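Local coordinates for protein 6-carboxyhexanoate--CoA ligase (Aquifex aeolicus, PDB 5TVA) that belongs to the BioW family of CoA ligases and holds adenosine monophosphate and coenzyme A bound to a single chain, at residues V6-Q11 with M46-E51; G114-D119 with G214-V219; V176-W181 with T189-G194. All coordinates share one frame; numbering follows the deposited sequence.

Interaction 1 of 3, residues V6-Q11 with M46-E51; sequences VRMRAQ and MNVKVE. With COA (coenzyme A), chain D.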
# COMPACT_ATOMS: atom_id res chain seq x y z
N VAL A 6 5.39 15.99 4.32
CA VAL A 6 5.71 15.74 5.72
C VAL A 6 5.75 14.24 5.93
O VAL A 6 4.70 13.59 5.93
CB VAL A 6 4.70 16.39 6.67
CG1 VAL A 6 5.12 16.16 8.12
CG2 VAL A 6 4.58 17.86 6.38
N ARG A 7 6.95 13.69 6.14
CA ARG A 7 7.12 12.25 6.27
C ARG A 7 7.58 11.89 7.67
O ARG A 7 8.59 12.43 8.14
CB ARG A 7 8.13 11.70 5.26
CG ARG A 7 7.64 11.64 3.83
CD ARG A 7 8.77 11.18 2.87
NE ARG A 7 9.66 12.30 2.53
CZ ARG A 7 10.82 12.20 1.87
NH1 ARG A 7 11.29 11.02 1.46
NH2 ARG A 7 11.53 13.30 1.61
N MET A 8 6.88 10.95 8.31
CA MET A 8 7.20 10.49 9.65
C MET A 8 7.41 8.99 9.64
O MET A 8 6.65 8.26 9.00
CB MET A 8 6.07 10.86 10.63
CG MET A 8 6.28 10.42 12.11
SD MET A 8 5.89 8.68 12.49
CE MET A 8 4.13 8.64 12.16
N ARG A 9 8.44 8.53 10.33
CA ARG A 9 8.62 7.12 10.66
C ARG A 9 9.03 7.02 12.12
O ARG A 9 9.66 7.94 12.66
CB ARG A 9 9.68 6.47 9.79
CG ARG A 9 11.08 7.00 10.06
CD ARG A 9 12.08 6.43 9.08
NE ARG A 9 13.45 6.61 9.53
CZ ARG A 9 14.26 7.56 9.07
NH1 ARG A 9 13.82 8.42 8.15
NH2 ARG A 9 15.49 7.67 9.53
N ALA A 10 8.65 5.92 12.78
CA ALA A 10 8.93 5.73 14.20
C ALA A 10 9.26 4.27 14.47
O ALA A 10 8.67 3.37 13.87
CB ALA A 10 7.75 6.17 15.08
N GLN A 11 10.24 4.06 15.35
CA GLN A 11 10.72 2.73 15.72
C GLN A 11 10.50 2.50 17.21
O GLN A 11 10.37 3.44 18.01
CB GLN A 11 12.22 2.55 15.41
CG GLN A 11 12.51 2.34 13.95
CD GLN A 11 13.98 2.13 13.68
OE1 GLN A 11 14.85 2.60 14.43
NE2 GLN A 11 14.29 1.40 12.60
N MET A 46 11.91 8.61 16.50
CA MET A 46 11.04 9.11 15.45
C MET A 46 11.80 10.10 14.58
O MET A 46 12.55 10.94 15.08
CB MET A 46 9.78 9.78 16.02
CG MET A 46 8.91 10.38 14.94
SD MET A 46 7.61 11.44 15.62
CE MET A 46 6.58 10.17 16.31
N ASN A 47 11.60 10.00 13.27
CA ASN A 47 12.13 10.97 12.33
C ASN A 47 10.98 11.63 11.60
O ASN A 47 10.03 10.96 11.20
CB ASN A 47 13.08 10.32 11.32
CG ASN A 47 14.00 11.34 10.65
OD1 ASN A 47 15.00 11.75 11.24
ND2 ASN A 47 13.67 11.75 9.43
N VAL A 48 11.06 12.95 11.45
CA VAL A 48 10.12 13.72 10.64
C VAL A 48 10.91 14.52 9.60
O VAL A 48 11.84 15.25 9.96
CB VAL A 48 9.28 14.66 11.52
CG1 VAL A 48 8.30 15.44 10.67
CG2 VAL A 48 8.57 13.87 12.67
N LYS A 49 10.53 14.40 8.32
CA LYS A 49 11.10 15.19 7.23
C LYS A 49 10.05 16.13 6.65
O LYS A 49 8.98 15.69 6.24
CB LYS A 49 11.64 14.31 6.09
CG LYS A 49 12.73 13.37 6.50
CD LYS A 49 13.45 12.78 5.28
CE LYS A 49 12.78 11.54 4.78
NZ LYS A 49 13.78 10.48 4.44
N VAL A 50 10.38 17.42 6.58
CA VAL A 50 9.54 18.40 5.90
C VAL A 50 10.29 18.91 4.67
O VAL A 50 11.38 19.48 4.78
CB VAL A 50 9.18 19.56 6.83
CG1 VAL A 50 8.19 20.49 6.13
CG2 VAL A 50 8.63 19.03 8.14
N GLU A 51 9.70 18.72 3.50
CA GLU A 51 10.36 18.95 2.22
C GLU A 51 9.43 19.78 1.36
O GLU A 51 8.30 19.37 1.10
CB GLU A 51 10.68 17.62 1.54
CG GLU A 51 11.56 17.66 0.34
CD GLU A 51 11.89 16.25 -0.13
OE1 GLU A 51 10.96 15.55 -0.60
OE2 GLU A 51 13.07 15.84 0.01
N1A COA D . 8.49 -0.02 6.94
C2A COA D . 9.65 -0.41 7.48
N3A COA D . 10.70 0.40 7.53
C4A COA D . 10.62 1.65 7.02
C5A COA D . 9.43 2.09 6.44
C6A COA D . 8.34 1.18 6.42
N6A COA D . 7.03 1.62 5.79
N7A COA D . 9.59 3.34 6.03
C8A COA D . 10.83 3.70 6.31
N9A COA D . 11.45 2.70 6.94
C1B COA D . 12.90 2.83 7.28
C2B COA D . 13.70 1.99 7.78
O2B COA D . 13.60 0.64 7.23
C3B COA D . 14.99 2.72 7.01
O3B COA D . 14.83 2.43 5.60
P3B COA D . 15.74 1.41 4.61
O7A COA D . 15.94 2.15 3.33
O8A COA D . 17.06 1.03 5.21
O9A COA D . 14.98 0.15 4.30
C4B COA D . 14.86 3.99 7.27
O4B COA D . 13.42 4.17 7.87
C5B COA D . 15.01 4.98 6.01
O5B COA D . 13.85 5.00 5.25
P1A COA D . 13.26 6.33 4.43
O1A COA D . 13.09 5.97 2.95
O2A COA D . 14.14 7.55 4.59
O3A COA D . 11.76 6.65 5.03
P2A COA D . 10.94 8.12 5.01
O4A COA D . 11.48 8.92 6.21
O5A COA D . 11.26 8.92 3.75
O6A COA D . 9.29 7.77 5.18
CBP COA D . 7.08 6.46 4.91
CCP COA D . 8.61 6.70 4.46
CDP COA D . 7.05 5.80 6.31
CEP COA D . 6.41 7.83 5.13
CAP COA D . 6.29 5.56 3.81
OAP COA D . 6.23 4.23 4.15
C9P COA D . 4.82 5.97 3.53
O9P COA D . 4.53 6.75 2.64
N8P COA D . 3.73 5.42 4.33
C7P COA D . 2.30 5.82 4.10
C6P COA D . 1.43 4.66 3.67
C5P COA D . 1.30 3.50 4.72
O5P COA D . 2.24 3.04 5.25
N4P COA D . -0.06 2.97 5.01
C3P COA D . -0.22 1.86 6.04
C2P COA D . -1.61 1.25 5.88
S1P COA D . -1.73 0.80 4.12
O HOH W 1 11.17 10.68 8.16
O HOH W 2 9.20 14.76 3.37
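Arg-7, Arg-9 and Lys-49 stand on one face of an antiparallel strand pair and form part of the wall of the coenzyme A pocket, close to its linked phosphates. The Lys-49 chain crosses that of Arg-7, placing CE over the centre of the Arg-7 guanidinium, 3.5 Å above its plane. Bends at chi3 and chi4 then carry Lys-49 NZ on to the ligand, where it hydrogen-bonds to COA O2A at 3.0 Å and more weakly to COA O5A. Asn-47 backs Arg-9 on the same face, the two running side by side: Asn-47 CB lies over one face of the Arg-9 guanidinium and COA C4B over the other, while Arg-9 NH1 donates to COA O4A (3.1 Å). Long basic residues suit a phosphate site, although Arg-7 NH1 and Lys-49 NZ come within 3.9 Å as like charges. The ligand's phosphates probably offset this repulsion, as may the salt bridge from Arg-7 NH2 to Glu-51 OE1 (3.2 Å). Beneath them, strand 3-12 is the middle of a three-stranded antiparallel sheet, joined here by paired bonds between Arg-7 and Lys-49 and between Arg-9 and Asn-47. Water 2 accepts from Arg-7 NE (2.6 Å) and donates to Lys-49 O. On the other face, Met-8 CG meets Met-46 CG at 3.9 Å, and both methionines pack on leucines of helix 29-37, an apolar setting that suits their side chains.

Interaction 2 of 3, residues G114-D119 with G214-V219; sequences GAVLMD and GRVYFV. With AMP (adenosine monophosphate), chain C.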
# COMPACT_ATOMS: atom_id res chain seq x y z
N GLY A 114 8.88 -3.26 2.41
CA GLY A 114 8.34 -2.72 1.18
C GLY A 114 7.78 -3.82 0.31
O GLY A 114 7.70 -4.98 0.73
N ALA A 115 7.42 -3.46 -0.91
CA ALA A 115 6.66 -4.35 -1.76
C ALA A 115 7.57 -5.15 -2.70
O ALA A 115 8.67 -4.70 -3.08
CB ALA A 115 5.62 -3.56 -2.57
N VAL A 116 7.11 -6.36 -3.04
CA VAL A 116 7.66 -7.14 -4.15
C VAL A 116 7.22 -6.51 -5.47
O VAL A 116 6.06 -6.13 -5.64
CB VAL A 116 7.17 -8.60 -4.07
CG1 VAL A 116 7.54 -9.37 -5.36
CG2 VAL A 116 7.69 -9.31 -2.82
N LEU A 117 8.17 -6.42 -6.42
CA LEU A 117 7.87 -6.06 -7.81
C LEU A 117 7.91 -7.35 -8.64
O LEU A 117 8.99 -7.88 -8.93
CB LEU A 117 8.86 -5.03 -8.36
CG LEU A 117 8.78 -3.65 -7.69
CD1 LEU A 117 9.93 -2.78 -8.10
CD2 LEU A 117 7.48 -2.97 -8.02
N MET A 118 6.74 -7.85 -9.01
CA MET A 118 6.63 -9.12 -9.72
C MET A 118 6.38 -8.89 -11.21
O MET A 118 5.42 -8.20 -11.59
CB MET A 118 5.53 -9.99 -9.12
CG MET A 118 5.21 -11.21 -9.96
SD MET A 118 4.35 -12.51 -9.05
CE MET A 118 5.61 -12.94 -7.85
N ASP A 119 7.23 -9.50 -12.05
CA ASP A 119 7.01 -9.58 -13.49
C ASP A 119 5.66 -10.23 -13.82
O ASP A 119 5.49 -11.42 -13.55
CB ASP A 119 8.17 -10.38 -14.11
CG ASP A 119 8.28 -10.20 -15.62
OD1 ASP A 119 7.25 -10.17 -16.31
OD2 ASP A 119 9.44 -10.07 -16.11
N GLY A 214 2.63 -8.49 3.60
CA GLY A 214 3.40 -7.93 2.50
C GLY A 214 2.51 -7.45 1.37
O GLY A 214 1.28 -7.50 1.44
N ARG A 215 3.19 -6.96 0.33
CA ARG A 215 2.54 -6.46 -0.88
C ARG A 215 3.31 -6.99 -2.08
O ARG A 215 4.54 -7.08 -2.07
CB ARG A 215 2.50 -4.92 -0.91
CG ARG A 215 1.36 -4.31 -0.13
CD ARG A 215 1.29 -2.79 -0.25
NE ARG A 215 1.47 -2.20 1.07
CZ ARG A 215 0.53 -1.62 1.80
NH1 ARG A 215 -0.71 -1.46 1.35
NH2 ARG A 215 0.86 -1.15 2.98
N VAL A 216 2.56 -7.35 -3.12
CA VAL A 216 3.13 -7.72 -4.41
C VAL A 216 2.54 -6.77 -5.44
O VAL A 216 1.31 -6.66 -5.55
CB VAL A 216 2.85 -9.19 -4.77
CG1 VAL A 216 3.41 -9.51 -6.18
CG2 VAL A 216 3.47 -10.12 -3.74
N TYR A 217 3.42 -6.07 -6.16
CA TYR A 217 3.03 -5.20 -7.27
C TYR A 217 3.26 -5.95 -8.57
O TYR A 217 4.39 -6.39 -8.85
CB TYR A 217 3.83 -3.90 -7.27
CG TYR A 217 3.65 -2.95 -6.10
CD1 TYR A 217 2.61 -3.12 -5.18
CD2 TYR A 217 4.52 -1.87 -5.93
CE1 TYR A 217 2.45 -2.25 -4.13
CE2 TYR A 217 4.36 -0.98 -4.85
CZ TYR A 217 3.32 -1.18 -3.96
OH TYR A 217 3.12 -0.32 -2.89
N PHE A 218 2.21 -6.06 -9.40
CA PHE A 218 2.33 -6.74 -10.69
C PHE A 218 2.65 -5.70 -11.76
O PHE A 218 1.81 -4.84 -12.07
CB PHE A 218 1.05 -7.51 -11.03
CG PHE A 218 0.74 -8.62 -10.04
CD1 PHE A 218 1.32 -9.87 -10.18
CD2 PHE A 218 -0.10 -8.39 -8.95
CE1 PHE A 218 1.06 -10.87 -9.27
CE2 PHE A 218 -0.36 -9.40 -8.03
CZ PHE A 218 0.20 -10.63 -8.20
N VAL A 219 3.87 -5.77 -12.33
CA VAL A 219 4.38 -4.76 -13.26
C VAL A 219 4.92 -5.41 -14.53
O VAL A 219 5.46 -6.51 -14.51
CB VAL A 219 5.50 -3.89 -12.62
CG1 VAL A 219 5.00 -3.15 -11.37
CG2 VAL A 219 6.73 -4.73 -12.32
P AMP C . 1.15 -1.88 6.33
O1P AMP C . 0.24 -1.29 5.27
O2P AMP C . 1.95 -0.79 7.00
O3P AMP C . 0.54 -2.94 7.25
O5' AMP C . 2.23 -2.76 5.54
C5' AMP C . 1.93 -4.04 5.01
C4' AMP C . 3.14 -4.60 4.30
O4' AMP C . 3.29 -3.92 3.03
C3' AMP C . 4.46 -4.39 5.04
O3' AMP C . 4.81 -5.50 5.86
C2' AMP C . 5.48 -4.10 3.95
O2' AMP C . 6.05 -5.32 3.48
C1' AMP C . 4.61 -3.50 2.84
N9 AMP C . 4.63 -2.01 2.84
C8 AMP C . 4.50 -1.20 3.91
N7 AMP C . 4.58 0.11 3.54
C5 AMP C . 4.77 0.16 2.20
C6 AMP C . 4.91 1.21 1.16
N6 AMP C . 4.89 2.53 1.46
N1 AMP C . 5.07 0.80 -0.13
C2 AMP C . 5.11 -0.50 -0.46
N3 AMP C . 4.99 -1.49 0.43
C4 AMP C . 4.81 -1.25 1.75
O HOH W 3 5.96 -7.46 0.97
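Strand 116-119 runs parallel to strand 214-219 at an axis angle of 35°, and four backbone bonds zip them together, from Val-116 N to Arg-215 O (2.8 Å) through to Val-219 N to Met-118 O (3.0 Å). The side chains divide between the two faces of the sheet. On one, Tyr-217 has its CG anti to the carbonyl carbon (chi1 -65°), which lays the ring beneath Ala-115: the methyl CB sits 3.6 Å from the ring centroid and just 11° off its normal, a CH-pi contact for which a small residue is well suited. Leu-117 CD2 approaches the same ring at its edge, 3.8 Å from Tyr-217 CD2, and also packs on helix 224-233. On the other face, the Met-118 chain runs alongside Phe-218, bringing SD obliquely to within 3.7 Å of CE1 in a Met-aromatic contact. Val-216 CG1 is wedged against Met-118 CB and lies over the rim of the Phe-218 ring; helix 91-102 covers this cluster.

Gly-114, Ala-115, Gly-214 and Arg-215, at the N-terminal ends of the segments, belong to the adenosine monophosphate pocket together with Tyr-217. The backbone angles of Gly-214 would press a CB against the preceding carbonyl oxygen, so glycine fits there. Water 3 accepts from Arg-215 N (2.9 Å) and donates to Gly-114 O, bridging the two segments beside the ribose. Arg-215 NE makes a weak bond to AMP O4' at 3.2 Å, while its NH1 is held by Tyr-191. Tyr-217 OH, close to AMP C2, hydrogen-bonds to Thr-136. Apolar packing thus gives way to polar groups toward the nucleotide, with the Tyr-217 ring against Ala-115 and its hydroxyl close to the adenine.

Interaction 3 of 3, residues V176-W181 with T189-G194; sequences VAELCW and TGYVSG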
# COMPACT_ATOMS: atom_id res chain seq x y z
N VAL A 176 0.07 -2.80 -12.62
CA VAL A 176 -1.14 -3.35 -13.23
C VAL A 176 -2.13 -3.77 -12.16
O VAL A 176 -3.33 -3.47 -12.24
CB VAL A 176 -0.78 -4.53 -14.16
CG1 VAL A 176 -2.05 -5.15 -14.73
CG2 VAL A 176 0.18 -4.08 -15.30
N ALA A 177 -1.64 -4.47 -11.13
CA ALA A 177 -2.50 -5.01 -10.08
C ALA A 177 -1.67 -5.16 -8.82
O ALA A 177 -0.44 -5.26 -8.87
CB ALA A 177 -3.10 -6.37 -10.47
N GLU A 178 -2.36 -5.21 -7.67
CA GLU A 178 -1.69 -5.30 -6.38
C GLU A 178 -2.35 -6.36 -5.51
O GLU A 178 -3.58 -6.49 -5.51
CB GLU A 178 -1.71 -3.95 -5.67
CG GLU A 178 -1.04 -3.97 -4.28
CD GLU A 178 -1.07 -2.63 -3.58
OE1 GLU A 178 -1.35 -1.62 -4.25
OE2 GLU A 178 -0.79 -2.57 -2.37
N LEU A 179 -1.54 -7.11 -4.76
CA LEU A 179 -2.01 -7.99 -3.69
C LEU A 179 -1.43 -7.53 -2.36
O LEU A 179 -0.23 -7.27 -2.26
CB LEU A 179 -1.64 -9.46 -3.96
CG LEU A 179 -1.84 -10.49 -2.84
CD1 LEU A 179 -3.32 -10.78 -2.59
CD2 LEU A 179 -1.12 -11.80 -3.15
N CYS A 180 -2.27 -7.45 -1.33
CA CYS A 180 -1.83 -6.94 -0.03
C CYS A 180 -2.64 -7.57 1.10
O CYS A 180 -3.87 -7.59 1.04
CB CYS A 180 -1.98 -5.41 0.04
SG CYS A 180 -1.53 -4.60 1.63
N TRP A 181 -1.93 -8.07 2.11
CA TRP A 181 -2.53 -8.19 3.43
C TRP A 181 -1.50 -7.78 4.48
O TRP A 181 -0.29 -7.74 4.23
CB TRP A 181 -3.09 -9.60 3.70
CG TRP A 181 -2.14 -10.74 3.73
CD1 TRP A 181 -1.31 -11.09 4.76
CD2 TRP A 181 -1.95 -11.74 2.71
NE1 TRP A 181 -0.60 -12.23 4.43
CE2 TRP A 181 -0.98 -12.65 3.19
CE3 TRP A 181 -2.50 -11.94 1.44
CZ2 TRP A 181 -0.54 -13.74 2.43
CZ3 TRP A 181 -2.07 -13.03 0.69
CH2 TRP A 181 -1.10 -13.91 1.19
N THR A 189 -8.15 -8.52 7.24
CA THR A 189 -8.57 -8.07 5.93
C THR A 189 -7.33 -7.71 5.10
O THR A 189 -6.32 -7.23 5.63
CB THR A 189 -9.52 -6.87 6.04
OG1 THR A 189 -10.69 -7.26 6.76
CG2 THR A 189 -9.94 -6.35 4.65
N GLY A 190 -7.39 -8.02 3.81
CA GLY A 190 -6.37 -7.63 2.86
C GLY A 190 -7.06 -7.06 1.64
O GLY A 190 -8.25 -6.72 1.73
N TYR A 191 -6.37 -6.92 0.51
CA TYR A 191 -7.10 -6.49 -0.68
C TYR A 191 -6.37 -6.93 -1.94
O TYR A 191 -5.27 -7.48 -1.92
CB TYR A 191 -7.33 -4.98 -0.69
CG TYR A 191 -6.09 -4.12 -0.79
CD1 TYR A 191 -5.42 -3.95 -2.01
CD2 TYR A 191 -5.60 -3.44 0.32
CE1 TYR A 191 -4.29 -3.14 -2.10
CE2 TYR A 191 -4.49 -2.63 0.24
CZ TYR A 191 -3.83 -2.48 -0.97
OH TYR A 191 -2.73 -1.66 -1.03
N VAL A 192 -7.03 -6.66 -3.05
CA VAL A 192 -6.48 -6.89 -4.37
C VAL A 192 -7.02 -5.75 -5.20
O VAL A 192 -8.16 -5.33 -5.01
CB VAL A 192 -6.90 -8.29 -4.88
CG1 VAL A 192 -8.21 -8.26 -5.69
CG2 VAL A 192 -5.77 -9.00 -5.51
N SER A 193 -6.18 -5.15 -6.06
CA SER A 193 -6.69 -3.98 -6.77
C SER A 193 -6.15 -3.95 -8.19
O SER A 193 -5.14 -4.59 -8.52
CB SER A 193 -6.34 -2.68 -6.05
OG SER A 193 -4.96 -2.41 -6.14
N GLY A 194 -6.84 -3.17 -9.02
CA GLY A 194 -6.49 -3.01 -10.42
C GLY A 194 -7.49 -2.06 -11.03
O GLY A 194 -8.50 -1.71 -10.41
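Tyr-191 OH donates a short hydrogen bond to Glu-178 OE2, 2.5 Å away, meeting the oxygen from above the carboxylate plane. The side chains cross, with ring and carboxylate planes 66° apart. Tyr-191 CG occupies the crowded position between backbone N and carbonyl carbon (chi1 65°), swinging the ring across to the partner strand, where Cys-180 covers one face. Cys-180 CB stands 3.8 Å from the ring centroid in a CH-pi contact, and its SG lies obliquely to the ring; a compact side chain lets the tyrosine fold over it.

Behind this cluster, the two strands form an antiparallel hairpin in the mixed sheet. Glu-178 pairs with Ser-193, and Cys-180 with Tyr-191, through backbone bonds that include Tyr-191 N to Cys-180 O at 2.6 Å. A CB on Gly-190 would collide with Cys-180 O and Trp-181 CB, which makes glycine apt there. Leu-179 CD1 meets Val-192 CG2 at 4.2 Å on the opposite face, under helices 73-85 and 91-102. Val-176 and Ala-177 both face Phe-218 in a classic beta bulge.

Farther out, Asn-170 binds Glu-178 OE1, and Thr-167 of helix 158-173 packs against both Glu-178 and Tyr-191. Each carboxylate oxygen of this buried glutamate therefore has a hydrogen-bond donor, and the tyrosine hydroxyl links it to the guanidinium of Arg-215, whose own ion pair with Glu-178 is long and weak.

In the fold
Interactions 2 and 3 belong to one mixed sheet near the middle of the chain, their centres 10 Å apart. Strands 214-219 and 177-181 are neighbours there, joined by probable backbone hydrogen bonds such as Phe-218 O with Val-176 N. Interaction 1 lies in a separate antiparallel sheet nearer the surface, its centre 24 Å from that of interaction 2 and 26 Å from that of interaction 3. Chemistry follows place: the partly exposed pair relies on long basic chains facing phosphates, whereas the buried contacts combine apolar and aromatic packing with a few hydrogen-bonded polar groups. Coenzyme A spans the gap, touching residues of interaction 1 and also Arg-215 of interaction 2.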